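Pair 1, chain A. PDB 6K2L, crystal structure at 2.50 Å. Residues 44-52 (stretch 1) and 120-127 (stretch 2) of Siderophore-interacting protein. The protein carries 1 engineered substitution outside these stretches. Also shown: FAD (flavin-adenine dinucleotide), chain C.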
# COMPACT_ATOMS: atom_id res chain seq x y z
N GLY A 44 3.01 -0.77 5.25
CA GLY A 44 4.16 -0.58 6.11
C GLY A 44 4.25 -1.58 7.25
O GLY A 44 3.95 -1.27 8.42
N ALA A 45 4.70 -2.78 6.93
CA ALA A 45 4.81 -3.83 7.92
C ALA A 45 6.12 -3.70 8.70
O ALA A 45 6.99 -2.88 8.39
CB ALA A 45 4.70 -5.18 7.23
N HIS A 46 6.28 -4.51 9.74
CA HIS A 46 7.54 -4.64 10.44
C HIS A 46 8.39 -5.73 9.81
O HIS A 46 7.87 -6.66 9.20
CB HIS A 46 7.33 -4.97 11.91
CG HIS A 46 6.21 -4.20 12.51
ND1 HIS A 46 5.42 -4.70 13.53
CD2 HIS A 46 5.74 -2.96 12.24
CE1 HIS A 46 4.51 -3.79 13.85
NE2 HIS A 46 4.68 -2.73 13.08
N ILE A 47 9.69 -5.57 9.95
CA ILE A 47 10.66 -6.60 9.62
C ILE A 47 11.74 -6.59 10.69
O ILE A 47 11.88 -5.63 11.46
CB ILE A 47 11.29 -6.39 8.23
CG1 ILE A 47 11.74 -4.94 8.05
CG2 ILE A 47 10.32 -6.76 7.15
CD1 ILE A 47 12.56 -4.73 6.76
N LYS A 48 12.50 -7.67 10.74
CA LYS A 48 13.76 -7.72 11.45
C LYS A 48 14.86 -7.55 10.42
O LYS A 48 14.87 -8.27 9.41
CB LYS A 48 13.91 -9.05 12.18
CG LYS A 48 12.85 -9.35 13.22
CD LYS A 48 12.62 -8.14 14.12
CE LYS A 48 12.24 -8.55 15.52
NZ LYS A 48 13.42 -9.22 16.18
N ILE A 49 15.77 -6.59 10.64
CA ILE A 49 17.02 -6.56 9.90
C ILE A 49 18.08 -7.27 10.73
O ILE A 49 18.07 -7.23 11.98
CB ILE A 49 17.46 -5.12 9.53
CG1 ILE A 49 18.01 -4.37 10.73
CG2 ILE A 49 16.35 -4.38 8.81
CD1 ILE A 49 18.74 -3.05 10.36
N MET A 50 18.96 -7.97 10.05
CA MET A 50 19.99 -8.78 10.69
C MET A 50 21.32 -8.15 10.35
O MET A 50 21.70 -8.07 9.18
CB MET A 50 19.91 -10.23 10.22
CG MET A 50 18.65 -10.96 10.69
SD MET A 50 18.26 -12.53 9.84
CE MET A 50 17.06 -11.95 8.65
N LEU A 51 21.99 -7.67 11.34
CA LEU A 51 23.28 -7.04 11.23
C LEU A 51 24.35 -7.97 11.78
O LEU A 51 24.07 -8.82 12.64
CB LEU A 51 23.30 -5.70 11.98
CG LEU A 51 22.27 -4.72 11.38
CD1 LEU A 51 21.60 -3.81 12.44
CD2 LEU A 51 22.89 -3.87 10.28
N PRO A 52 25.57 -7.87 11.28
CA PRO A 52 26.69 -8.61 11.85
C PRO A 52 26.95 -8.24 13.31
O PRO A 52 26.69 -7.13 13.75
CB PRO A 52 27.87 -8.20 10.97
CG PRO A 52 27.41 -6.88 10.31
CD PRO A 52 25.97 -7.11 10.08
N LEU A 120 25.40 -4.43 2.06
CA LEU A 120 24.49 -5.54 2.25
C LEU A 120 23.66 -5.35 3.51
O LEU A 120 24.12 -4.76 4.49
CB LEU A 120 25.26 -6.84 2.40
CG LEU A 120 26.09 -7.28 1.21
CD1 LEU A 120 26.80 -8.59 1.60
CD2 LEU A 120 25.15 -7.46 0.03
N LEU A 121 22.44 -5.89 3.47
CA LEU A 121 21.57 -5.97 4.65
C LEU A 121 20.68 -7.21 4.54
O LEU A 121 19.97 -7.38 3.55
CB LEU A 121 20.68 -4.73 4.80
CG LEU A 121 20.04 -4.57 6.18
CD1 LEU A 121 21.08 -3.98 7.12
CD2 LEU A 121 18.81 -3.68 6.11
N ALA A 122 20.72 -8.06 5.56
CA ALA A 122 19.81 -9.19 5.62
C ALA A 122 18.50 -8.73 6.24
O ALA A 122 18.49 -7.92 7.18
CB ALA A 122 20.41 -10.34 6.43
N ILE A 123 17.39 -9.22 5.69
CA ILE A 123 16.08 -8.91 6.26
C ILE A 123 15.21 -10.15 6.29
O ILE A 123 15.30 -11.03 5.42
CB ILE A 123 15.34 -7.77 5.52
CG1 ILE A 123 14.98 -8.19 4.10
CG2 ILE A 123 16.17 -6.49 5.52
CD1 ILE A 123 13.65 -7.68 3.67
N SER A 124 14.37 -10.21 7.32
CA SER A 124 13.35 -11.22 7.54
C SER A 124 12.14 -10.96 6.67
O SER A 124 12.11 -10.04 5.84
CB SER A 124 12.92 -11.19 8.99
OG SER A 124 11.91 -10.20 9.09
N GLY A 125 11.07 -11.72 6.88
CA GLY A 125 9.81 -11.46 6.25
C GLY A 125 8.98 -10.54 7.12
O GLY A 125 9.41 -10.16 8.21
N PRO A 126 7.80 -10.15 6.65
CA PRO A 126 7.00 -9.17 7.39
C PRO A 126 6.13 -9.81 8.47
O PRO A 126 5.65 -10.94 8.34
CB PRO A 126 6.16 -8.50 6.29
CG PRO A 126 6.22 -9.42 5.10
CD PRO A 126 7.14 -10.58 5.41
N GLY A 127 5.96 -9.07 9.56
CA GLY A 127 5.00 -9.40 10.60
C GLY A 127 4.08 -8.21 10.86
O GLY A 127 4.22 -7.11 10.28
PA FAD C . 20.50 0.73 19.65
O1A FAD C . 21.75 -0.08 19.53
O2A FAD C . 19.20 -0.06 19.87
O5B FAD C . 20.50 1.80 20.87
C5B FAD C . 21.63 2.67 21.12
C4B FAD C . 21.24 3.90 21.91
O4B FAD C . 20.62 4.87 21.04
C3B FAD C . 20.26 3.71 23.07
O3B FAD C . 20.58 4.60 24.13
C2B FAD C . 18.90 4.04 22.43
O2B FAD C . 17.92 4.53 23.33
C1B FAD C . 19.29 5.14 21.45
N9A FAD C . 18.48 5.14 20.25
C8A FAD C . 18.06 4.04 19.55
N7A FAD C . 17.37 4.33 18.47
C5A FAD C . 17.35 5.72 18.47
C6A FAD C . 16.77 6.66 17.58
N6A FAD C . 16.11 6.31 16.48
N1A FAD C . 16.92 7.97 17.88
C2A FAD C . 17.59 8.31 18.98
N3A FAD C . 18.19 7.52 19.88
C4A FAD C . 18.03 6.23 19.56
N1 FAD C . 13.39 2.84 13.88
C2 FAD C . 13.66 3.50 12.72
O2 FAD C . 14.59 4.30 12.62
N3 FAD C . 12.87 3.28 11.60
C4 FAD C . 11.79 2.44 11.53
O4 FAD C . 11.16 2.32 10.47
C4X FAD C . 11.51 1.73 12.76
N5 FAD C . 10.49 0.88 12.78
C5X FAD C . 10.23 0.22 13.96
C6 FAD C . 9.15 -0.65 14.01
C7 FAD C . 8.82 -1.33 15.18
C7M FAD C . 7.65 -2.28 15.17
C8 FAD C . 9.61 -1.15 16.32
C8M FAD C . 9.32 -1.90 17.60
C9 FAD C . 10.71 -0.29 16.28
C9A FAD C . 11.01 0.40 15.11
N10 FAD C . 12.09 1.31 15.05
C10 FAD C . 12.36 2.00 13.89
C1' FAD C . 12.92 1.55 16.25
C2' FAD C . 14.34 0.98 16.16
O2' FAD C . 14.34 -0.45 16.26
C3' FAD C . 15.17 1.58 17.30
O3' FAD C . 15.44 2.94 16.99
C4' FAD C . 16.49 0.85 17.57
O4' FAD C . 16.87 1.10 18.93
C5' FAD C . 17.57 1.29 16.61
O5' FAD C . 18.73 0.47 16.80
P FAD C . 20.19 1.08 16.85
O1P FAD C . 21.15 -0.10 16.66
O2P FAD C . 20.36 2.18 15.90
O3P FAD C . 20.30 1.62 18.35

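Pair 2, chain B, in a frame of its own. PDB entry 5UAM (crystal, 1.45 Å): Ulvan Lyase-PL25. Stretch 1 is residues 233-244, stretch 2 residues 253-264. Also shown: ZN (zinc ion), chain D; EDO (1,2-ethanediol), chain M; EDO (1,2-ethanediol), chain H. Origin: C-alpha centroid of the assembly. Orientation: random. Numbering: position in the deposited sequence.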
# COMPACT_ATOMS: atom_id res chain seq x y z
N ILE B 233 -2.40 16.16 -0.78
CA ILE B 233 -2.03 14.76 -0.82
C ILE B 233 -0.51 14.71 -0.87
O ILE B 233 0.12 15.53 -1.55
CB ILE B 233 -2.67 14.08 -2.05
CG1 ILE B 233 -4.18 13.92 -1.80
CG2 ILE B 233 -1.98 12.75 -2.41
CD1 ILE B 233 -4.96 13.48 -3.04
N ILE B 234 0.09 13.77 -0.15
CA ILE B 234 1.54 13.64 -0.10
C ILE B 234 1.93 12.31 -0.72
O ILE B 234 1.17 11.33 -0.67
CB ILE B 234 2.10 13.79 1.33
CG1 ILE B 234 1.53 12.75 2.28
CG2 ILE B 234 1.85 15.23 1.83
CD1 ILE B 234 2.22 12.75 3.64
N VAL B 235 3.09 12.28 -1.38
CA VAL B 235 3.51 11.11 -2.14
C VAL B 235 4.99 10.85 -1.88
O VAL B 235 5.83 11.73 -2.14
CB VAL B 235 3.26 11.30 -3.65
CG1 VAL B 235 3.60 10.01 -4.41
CG2 VAL B 235 1.81 11.73 -3.90
N SER B 236 5.33 9.64 -1.42
CA SER B 236 6.71 9.20 -1.34
C SER B 236 6.92 8.13 -2.39
O SER B 236 6.00 7.39 -2.75
CB SER B 236 7.07 8.68 0.04
OG SER B 236 6.23 7.61 0.41
N TYR B 237 8.13 8.06 -2.92
CA TYR B 237 8.35 7.13 -4.02
C TYR B 237 9.81 6.74 -4.10
O TYR B 237 10.68 7.49 -3.69
CB TYR B 237 7.87 7.71 -5.36
CG TYR B 237 8.28 9.13 -5.73
CD1 TYR B 237 7.66 10.24 -5.17
CD2 TYR B 237 9.22 9.35 -6.73
CE1 TYR B 237 7.97 11.51 -5.56
CE2 TYR B 237 9.54 10.62 -7.13
CZ TYR B 237 8.91 11.71 -6.55
OH TYR B 237 9.22 12.98 -6.99
N ASP B 238 10.06 5.54 -4.61
CA ASP B 238 11.42 5.13 -4.97
C ASP B 238 11.52 4.89 -6.47
O ASP B 238 10.52 4.81 -7.19
CB ASP B 238 11.97 3.95 -4.12
CG ASP B 238 11.23 2.62 -4.31
OD1 ASP B 238 10.04 2.58 -4.65
OD2 ASP B 238 11.87 1.56 -4.05
N TYR B 239 12.76 4.82 -6.93
CA TYR B 239 13.08 4.71 -8.35
C TYR B 239 13.50 3.29 -8.70
O TYR B 239 14.36 2.71 -8.03
CB TYR B 239 14.18 5.68 -8.72
CG TYR B 239 14.65 5.56 -10.15
CD1 TYR B 239 13.94 6.13 -11.18
CD2 TYR B 239 15.84 4.91 -10.46
CE1 TYR B 239 14.37 6.03 -12.49
CE2 TYR B 239 16.29 4.81 -11.77
CZ TYR B 239 15.55 5.38 -12.78
OH TYR B 239 16.00 5.27 -14.07
N HIS B 240 12.92 2.75 -9.77
CA HIS B 240 13.26 1.43 -10.30
C HIS B 240 14.11 1.62 -11.56
O HIS B 240 13.66 2.25 -12.53
CB HIS B 240 11.98 0.64 -10.58
CG HIS B 240 12.18 -0.62 -11.36
ND1 HIS B 240 13.14 -1.55 -11.05
CD2 HIS B 240 11.52 -1.10 -12.44
CE1 HIS B 240 13.07 -2.56 -11.91
NE2 HIS B 240 12.08 -2.31 -12.76
N VAL B 241 15.34 1.10 -11.53
CA VAL B 241 16.19 0.99 -12.72
C VAL B 241 15.65 -0.20 -13.49
O VAL B 241 15.93 -1.35 -13.14
CB VAL B 241 17.66 0.77 -12.36
CG1 VAL B 241 18.53 0.91 -13.62
CG2 VAL B 241 18.13 1.69 -11.23
N CYS B 242 14.89 0.05 -14.55
CA CYS B 242 14.21 -1.02 -15.26
C CYS B 242 15.07 -1.41 -16.46
O CYS B 242 14.96 -0.85 -17.56
CB CYS B 242 12.79 -0.60 -15.64
SG CYS B 242 11.83 -1.97 -16.32
N TRP B 243 15.94 -2.39 -16.25
CA TRP B 243 16.97 -2.74 -17.22
C TRP B 243 16.38 -3.51 -18.40
O TRP B 243 15.49 -4.34 -18.24
CB TRP B 243 18.01 -3.64 -16.56
CG TRP B 243 18.93 -2.95 -15.60
CD1 TRP B 243 18.86 -2.96 -14.22
CD2 TRP B 243 20.07 -2.16 -15.93
NE1 TRP B 243 19.89 -2.22 -13.70
CE2 TRP B 243 20.65 -1.72 -14.72
CE3 TRP B 243 20.66 -1.77 -17.14
CZ2 TRP B 243 21.80 -0.92 -14.69
CZ3 TRP B 243 21.80 -0.98 -17.10
CH2 TRP B 243 22.34 -0.55 -15.89
N ASP B 244 16.91 -3.22 -19.59
CA ASP B 244 16.62 -4.05 -20.75
C ASP B 244 17.20 -5.44 -20.53
O ASP B 244 18.19 -5.62 -19.81
CB ASP B 244 17.29 -3.48 -22.01
CG ASP B 244 16.66 -2.18 -22.49
OD1 ASP B 244 15.60 -1.77 -21.96
OD2 ASP B 244 17.25 -1.57 -23.41
N GLY B 253 20.84 -8.27 -16.55
CA GLY B 253 19.51 -8.13 -17.12
C GLY B 253 18.51 -7.51 -16.15
O GLY B 253 18.86 -6.78 -15.22
N HIS B 254 17.25 -7.83 -16.38
CA HIS B 254 16.19 -7.17 -15.64
C HIS B 254 16.04 -7.76 -14.24
O HIS B 254 15.85 -8.97 -14.08
CB HIS B 254 14.86 -7.25 -16.38
CG HIS B 254 13.78 -6.54 -15.65
ND1 HIS B 254 12.98 -7.15 -14.71
CD2 HIS B 254 13.44 -5.23 -15.65
CE1 HIS B 254 12.16 -6.25 -14.19
NE2 HIS B 254 12.42 -5.08 -14.74
N THR B 255 16.12 -6.90 -13.22
CA THR B 255 15.96 -7.29 -11.83
C THR B 255 14.92 -6.38 -11.17
O THR B 255 14.29 -5.55 -11.83
CB THR B 255 17.28 -7.11 -11.08
OG1 THR B 255 17.62 -5.72 -11.08
CG2 THR B 255 18.42 -7.96 -11.71
N THR B 256 14.76 -6.49 -9.84
CA THR B 256 13.91 -5.58 -9.10
C THR B 256 14.67 -4.38 -8.55
O THR B 256 14.19 -3.73 -7.62
CB THR B 256 13.20 -6.29 -7.94
OG1 THR B 256 14.18 -6.77 -7.01
CG2 THR B 256 12.37 -7.45 -8.44
N GLU B 257 15.84 -4.06 -9.11
CA GLU B 257 16.68 -2.99 -8.59
C GLU B 257 15.91 -1.69 -8.43
O GLU B 257 15.37 -1.15 -9.40
CB GLU B 257 17.86 -2.77 -9.54
CG GLU B 257 18.86 -1.77 -8.99
CD GLU B 257 20.11 -1.59 -9.85
OE1 GLU B 257 20.36 -2.42 -10.76
OE2 GLU B 257 20.87 -0.63 -9.58
N ARG B 258 15.89 -1.18 -7.20
CA ARG B 258 15.28 0.11 -6.88
C ARG B 258 16.22 0.81 -5.92
O ARG B 258 16.93 0.17 -5.15
CB ARG B 258 13.91 -0.07 -6.22
CG ARG B 258 12.88 -0.75 -7.11
CD ARG B 258 11.82 -1.54 -6.33
NE ARG B 258 10.98 -0.69 -5.49
CZ ARG B 258 9.75 -1.00 -5.08
NH1 ARG B 258 9.20 -2.15 -5.41
NH2 ARG B 258 9.08 -0.12 -4.35
N HIS B 259 16.22 2.15 -5.96
CA HIS B 259 17.03 2.92 -5.03
C HIS B 259 16.31 4.19 -4.62
O HIS B 259 15.44 4.70 -5.35
CB HIS B 259 18.34 3.38 -5.65
CG HIS B 259 19.17 2.28 -6.20
ND1 HIS B 259 19.86 1.39 -5.41
CD2 HIS B 259 19.44 1.94 -7.48
CE1 HIS B 259 20.49 0.52 -6.18
NE2 HIS B 259 20.25 0.83 -7.44
N ASP B 260 16.73 4.71 -3.48
CA ASP B 260 16.47 6.07 -3.01
C ASP B 260 15.02 6.27 -2.61
O ASP B 260 14.18 5.37 -2.77
CB ASP B 260 16.91 7.11 -4.05
CG ASP B 260 18.37 6.94 -4.45
OD1 ASP B 260 19.19 6.42 -3.65
OD2 ASP B 260 18.73 7.35 -5.59
N VAL B 261 14.72 7.41 -2.01
CA VAL B 261 13.34 7.76 -1.72
C VAL B 261 13.17 9.26 -1.91
O VAL B 261 14.07 10.04 -1.60
CB VAL B 261 12.86 7.24 -0.33
CG1 VAL B 261 13.50 8.00 0.82
CG2 VAL B 261 11.34 7.27 -0.23
N TYR B 262 12.01 9.63 -2.45
CA TYR B 262 11.67 10.97 -2.87
C TYR B 262 10.33 11.35 -2.24
O TYR B 262 9.56 10.48 -1.82
CB TYR B 262 11.50 11.02 -4.38
CG TYR B 262 12.67 10.56 -5.23
CD1 TYR B 262 12.92 9.21 -5.43
CD2 TYR B 262 13.46 11.48 -5.88
CE1 TYR B 262 13.96 8.80 -6.24
CE2 TYR B 262 14.50 11.07 -6.70
CZ TYR B 262 14.72 9.73 -6.89
OH TYR B 262 15.76 9.30 -7.69
N PHE B 263 10.04 12.65 -2.24
CA PHE B 263 8.82 13.19 -1.63
C PHE B 263 8.29 14.39 -2.42
O PHE B 263 9.05 15.28 -2.78
CB PHE B 263 9.10 13.66 -0.20
CG PHE B 263 7.90 14.24 0.47
CD1 PHE B 263 6.99 13.42 1.12
CD2 PHE B 263 7.65 15.61 0.42
CE1 PHE B 263 5.86 13.97 1.70
CE2 PHE B 263 6.52 16.12 0.98
CZ PHE B 263 5.64 15.31 1.63
N MET B 264 6.97 14.43 -2.62
CA MET B 264 6.35 15.64 -3.13
C MET B 264 4.90 15.71 -2.64
O MET B 264 4.35 14.73 -2.13
CB MET B 264 6.45 15.73 -4.66
CG MET B 264 5.76 14.62 -5.40
SD MET B 264 6.40 14.63 -7.09
CE MET B 264 5.45 13.30 -7.84
ZN ZN D . 11.49 -3.26 -14.46
C1 EDO M . 5.08 -2.28 -4.71
O1 EDO M . 6.34 -2.75 -5.18
C2 EDO M . 5.34 -1.45 -3.48
O2 EDO M . 6.13 -0.31 -3.77
C1 EDO H . 11.41 -6.43 -3.65
O1 EDO H . 11.66 -6.41 -2.23
C2 EDO H . 12.28 -5.41 -4.40
O2 EDO H . 13.64 -5.87 -4.50
O HOH W 1 15.76 -3.89 -13.76

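Two antiparallel strand pairs share one backbone course: 14 central residues superpose with an RMSD of 0.9 Å over N, CA and C. The strand axes run at 136° in pair 1 and 154° in pair 2, approaching to 4.6 and 4.5 Å. Among the tightest matches are I49(A) on H240(B) and I123(A) on R258(B), CA atoms 0.4 and 0.3 Å apart after superposition. I49(A) with I123(A), and H240(B) with R258(B), are non-hydrogen-bonded pairs, so the backbones come close there: CA to CA is 4.4 Å for I49(A) and I123(A), and 4.2 Å for H240(B) and R258(B).

The hydrogen-bonding pattern also corresponds. M50(A) N donates to A122(A) O at 2.9 Å; at the matching positions V241(B) N reaches E257(B) O at 3.1 Å, a weak bond. S124(A) N to K48(A) O (2.9 Å) has its equivalent in H259(B) N to Y239(B) O (2.8 Å). The return bond differs: Y239(B) N uses the backbone H259(B) O at 3.1 Å, whereas K48(A) N uses the side-chain S124(A) OG, also at 3.1 Å. That hydroxyl in turn donates to G125(A) O at 2.7 Å, so it accepts from one stretch and donates within its own. Further along, G127(A) N to H46(A) O (3.1 Å) matches Y262(B) N to Y237(B) O (2.8 Å). In pair 2 a beta bulge between Y237(B) and Y239(B) shifts the register by one, and D260(B), at positive phi, occupies the position of G125(A).

Side chains fill this frame differently. At the central pair, pair 1 is apolar: I49(A) CG2 lies 3.9 Å from I123(A) CG2 and 3.7 Å from L121(A) CD2. Pair 2 puts polar groups there. H240(B) ND1 donates to E257(B) O at 2.8 Å, and R258(B) turns to D238(B), its NE 2.8 Å from D238(B) OD2 and its NH2 2.9 Å from D238(B) OD1, a two-pronged salt bridge. D238(B) takes the place of I47(A), whose CD1 instead meets I123(A) CG2 at 4.2 Å.

The other ring nitrogen of H240(B), NE2, binds zinc at 2.0 Å, joined by C242(B) SG at 2.3 Å and H254(B) NE2 at 2.1 Å, so the metal links the two stretches. At the position of C242(B), L51(A) makes an apolar contact, CD2 to L121(A) CD1 at 3.6 Å. Where M50(A) CB packs on A122(A) CB at 3.8 Å, E257(B) extends its carboxylate, OE1 accepting from W243(B) NE1 at 3.0 Å and OE2 from H259(B) NE2 at 2.7 Å.

At the far end, Y237(B) and Y262(B) match H46(A) and G127(A). Y262(B) CB sits over the Y237(B) ring, 3.5 Å from its centroid, while the two rings are nearly parallel but slid apart. G127(A) has no side chain to offer, and one face of the H46(A) ring is covered by the flavin methyl, FAD C7M, 3.6 Å from H46(A) CD2.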